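Local structure of ferredoxin-NADP reductase (Neisseria gonorrhoeae MIA_2011_03-10, 5TR9) at residues 133-138 and 228-233. The protein probably transfers electrons between NADP(H) and ferredoxin through its bound FAD, as ferredoxin-NADP reductases do. Sequence-based numbering, arbitrary orientation.
Sequences APFLSI and RFMICG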
loop_
_atom_site.group_PDB
_atom_site.type_symbol
_atom_site.label_atom_id
_atom_site.label_comp_id
_atom_site.label_asym_id
_atom_site.label_seq_id
_atom_site.Cartn_x
_atom_site.Cartn_y
_atom_site.Cartn_z
ATOM N N ALA A 133 1.187 -0.039 -1.857
ATOM C CA ALA A 133 1.048 1.321 -2.391
ATOM C C ALA A 133 0.627 2.370 -1.367
ATOM O O ALA A 133 1.327 3.391 -1.248
ATOM C CB ALA A 133 0.073 1.299 -3.578
ATOM N N PRO A 134 -0.476 2.218 -0.620
ATOM C CA PRO A 134 -0.837 3.284 0.337
ATOM C C PRO A 134 0.206 3.476 1.416
ATOM O O PRO A 134 0.372 4.589 1.938
ATOM C CB PRO A 134 -2.165 2.794 0.932
ATOM C CG PRO A 134 -2.134 1.287 0.754
ATOM C CD PRO A 134 -1.419 1.079 -0.564
ATOM N N PHE A 135 0.909 2.411 1.775
ATOM C CA PHE A 135 1.908 2.525 2.828
ATOM C C PHE A 135 3.136 3.294 2.350
ATOM O O PHE A 135 3.805 3.941 3.164
ATOM C CB PHE A 135 2.257 1.123 3.347
ATOM C CG PHE A 135 1.071 0.403 3.949
ATOM C CD1 PHE A 135 0.206 1.065 4.819
ATOM C CD2 PHE A 135 0.802 -0.915 3.627
ATOM C CE1 PHE A 135 -0.901 0.425 5.361
ATOM C CE2 PHE A 135 -0.313 -1.569 4.173
ATOM C CZ PHE A 135 -1.159 -0.890 5.042
ATOM N N LEU A 136 3.422 3.284 1.039
ATOM C CA LEU A 136 4.504 4.132 0.530
ATOM C C LEU A 136 4.183 5.609 0.744
ATOM O O LEU A 136 5.051 6.392 1.164
ATOM C CB LEU A 136 4.764 3.843 -0.950
ATOM C CG LEU A 136 5.232 2.413 -1.247
ATOM C CD1 LEU A 136 5.390 2.199 -2.751
ATOM C CD2 LEU A 136 6.539 2.116 -0.534
ATOM N N SER A 137 2.933 6.015 0.480
ATOM C CA SER A 137 2.556 7.404 0.715
ATOM C C SER A 137 2.620 7.744 2.198
ATOM O O SER A 137 3.094 8.824 2.572
ATOM C CB SER A 137 1.147 7.664 0.161
ATOM O OG SER A 137 0.817 9.043 0.246
ATOM N N ILE A 138 2.154 6.830 3.055
ATOM C CA ILE A 138 2.220 7.049 4.497
ATOM C C ILE A 138 3.667 7.221 4.952
ATOM O O ILE A 138 3.975 8.113 5.753
ATOM C CB ILE A 138 1.505 5.905 5.235
ATOM C CG1 ILE A 138 -0.008 6.068 5.038
ATOM C CG2 ILE A 138 1.855 5.905 6.739
ATOM C CD1 ILE A 138 -0.841 4.812 5.326
ATOM N N ARG A 228 -0.206 -1.313 16.719
ATOM C CA ARG A 228 -1.339 -0.931 15.882
ATOM C C ARG A 228 -1.059 -1.393 14.459
ATOM O O ARG A 228 -0.004 -1.074 13.905
ATOM C CB ARG A 228 -1.587 0.583 15.947
ATOM C CG ARG A 228 -1.878 1.095 17.371
ATOM C CD ARG A 228 -3.206 0.541 17.905
ATOM N NE ARG A 228 -3.566 1.061 19.232
ATOM C CZ ARG A 228 -3.237 0.485 20.384
ATOM N NH1 ARG A 228 -2.509 -0.623 20.395
ATOM N NH2 ARG A 228 -3.633 1.020 21.535
ATOM N N PHE A 229 -1.986 -2.158 13.889
ATOM C CA PHE A 229 -1.807 -2.818 12.598
ATOM C C PHE A 229 -2.611 -2.135 11.500
ATOM O O PHE A 229 -3.761 -1.738 11.711
ATOM C CB PHE A 229 -2.262 -4.284 12.648
ATOM C CG PHE A 229 -1.367 -5.191 13.445
ATOM C CD1 PHE A 229 -0.236 -5.748 12.867
ATOM C CD2 PHE A 229 -1.680 -5.518 14.763
ATOM C CE1 PHE A 229 0.591 -6.615 13.591
ATOM C CE2 PHE A 229 -0.852 -6.376 15.498
ATOM C CZ PHE A 229 0.280 -6.928 14.907
ATOM N N MET A 230 -2.031 -2.075 10.301
ATOM C CA MET A 230 -2.770 -1.731 9.094
ATOM C C MET A 230 -2.532 -2.840 8.082
ATOM O O MET A 230 -1.415 -3.350 7.974
ATOM C CB MET A 230 -2.322 -0.382 8.533
ATOM C CG MET A 230 -2.329 0.734 9.579
ATOM S SD MET A 230 -1.787 2.303 8.900
ATOM C CE MET A 230 -3.224 2.745 7.908
ATOM N N ILE A 231 -3.581 -3.237 7.369
ATOM C CA ILE A 231 -3.520 -4.388 6.474
ATOM C C ILE A 231 -4.041 -3.972 5.111
ATOM O O ILE A 231 -5.163 -3.470 5.006
ATOM C CB ILE A 231 -4.363 -5.568 6.985
ATOM C CG1 ILE A 231 -4.175 -5.791 8.486
ATOM C CG2 ILE A 231 -4.025 -6.837 6.177
ATOM C CD1 ILE A 231 -5.174 -6.821 9.053
ATOM N N CYS A 232 -3.271 -4.254 4.060
ATOM C CA CYS A 232 -3.747 -3.986 2.703
ATOM C C CYS A 232 -3.167 -5.042 1.773
ATOM O O CYS A 232 -1.949 -5.135 1.628
ATOM C CB CYS A 232 -3.359 -2.574 2.233
ATOM S SG CYS A 232 -4.055 -2.155 0.595
ATOM N N GLY A 233 -4.023 -5.834 1.141
ATOM C CA GLY A 233 -3.515 -6.932 0.337
ATOM C C GLY A 233 -4.647 -7.659 -0.347
ATOM O O GLY A 233 -5.775 -7.163 -0.414
#
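In Phe-135, CG stands anti to the carbonyl carbon (chi1 -61°), which sends the ring from helix 133-138 toward strand 228-233; Cys-232 turns SG anti to its own backbone N (chi1 -175°), toward Pro-134. The Phe-135 ring enters between Met-230 and Cys-232, whose CB atoms both point toward the helix: Phe-135 CE1 lies 3.6 Å from Met-230 CB, and Phe-135 CE2 is 3.7 Å from Cys-232 CB. Both approaches are oblique to the ring, while Ile-231 N sits at its edge, 4.1 Å from Phe-135 CZ. Met-230 SD adds a Met-aromatic contact, 5.4 Å from the Phe-135 ring centroid and well off the normal. A bend at chi3 brings Met-230 CE tip to tip with Ile-138 CD1 at 4.1 Å. At the other end of the interface, Pro-134 CG touches Cys-232 SG at 3.9 Å. The segment axes, 9.5 Å apart at closest with 136° between their N-to-C directions, are thus bridged by buried apolar side chains. Met-125 and Cys-127 of neighbouring strand 122-128 also touch Phe-135, whereas Ile-231 faces helix 235-247. Ala-133 touches FAD. A helix packed on a parallel sheet, with helix 235-247 on the sheet's other face, is characteristic of this family's Rossmann-like NAD-binding domain.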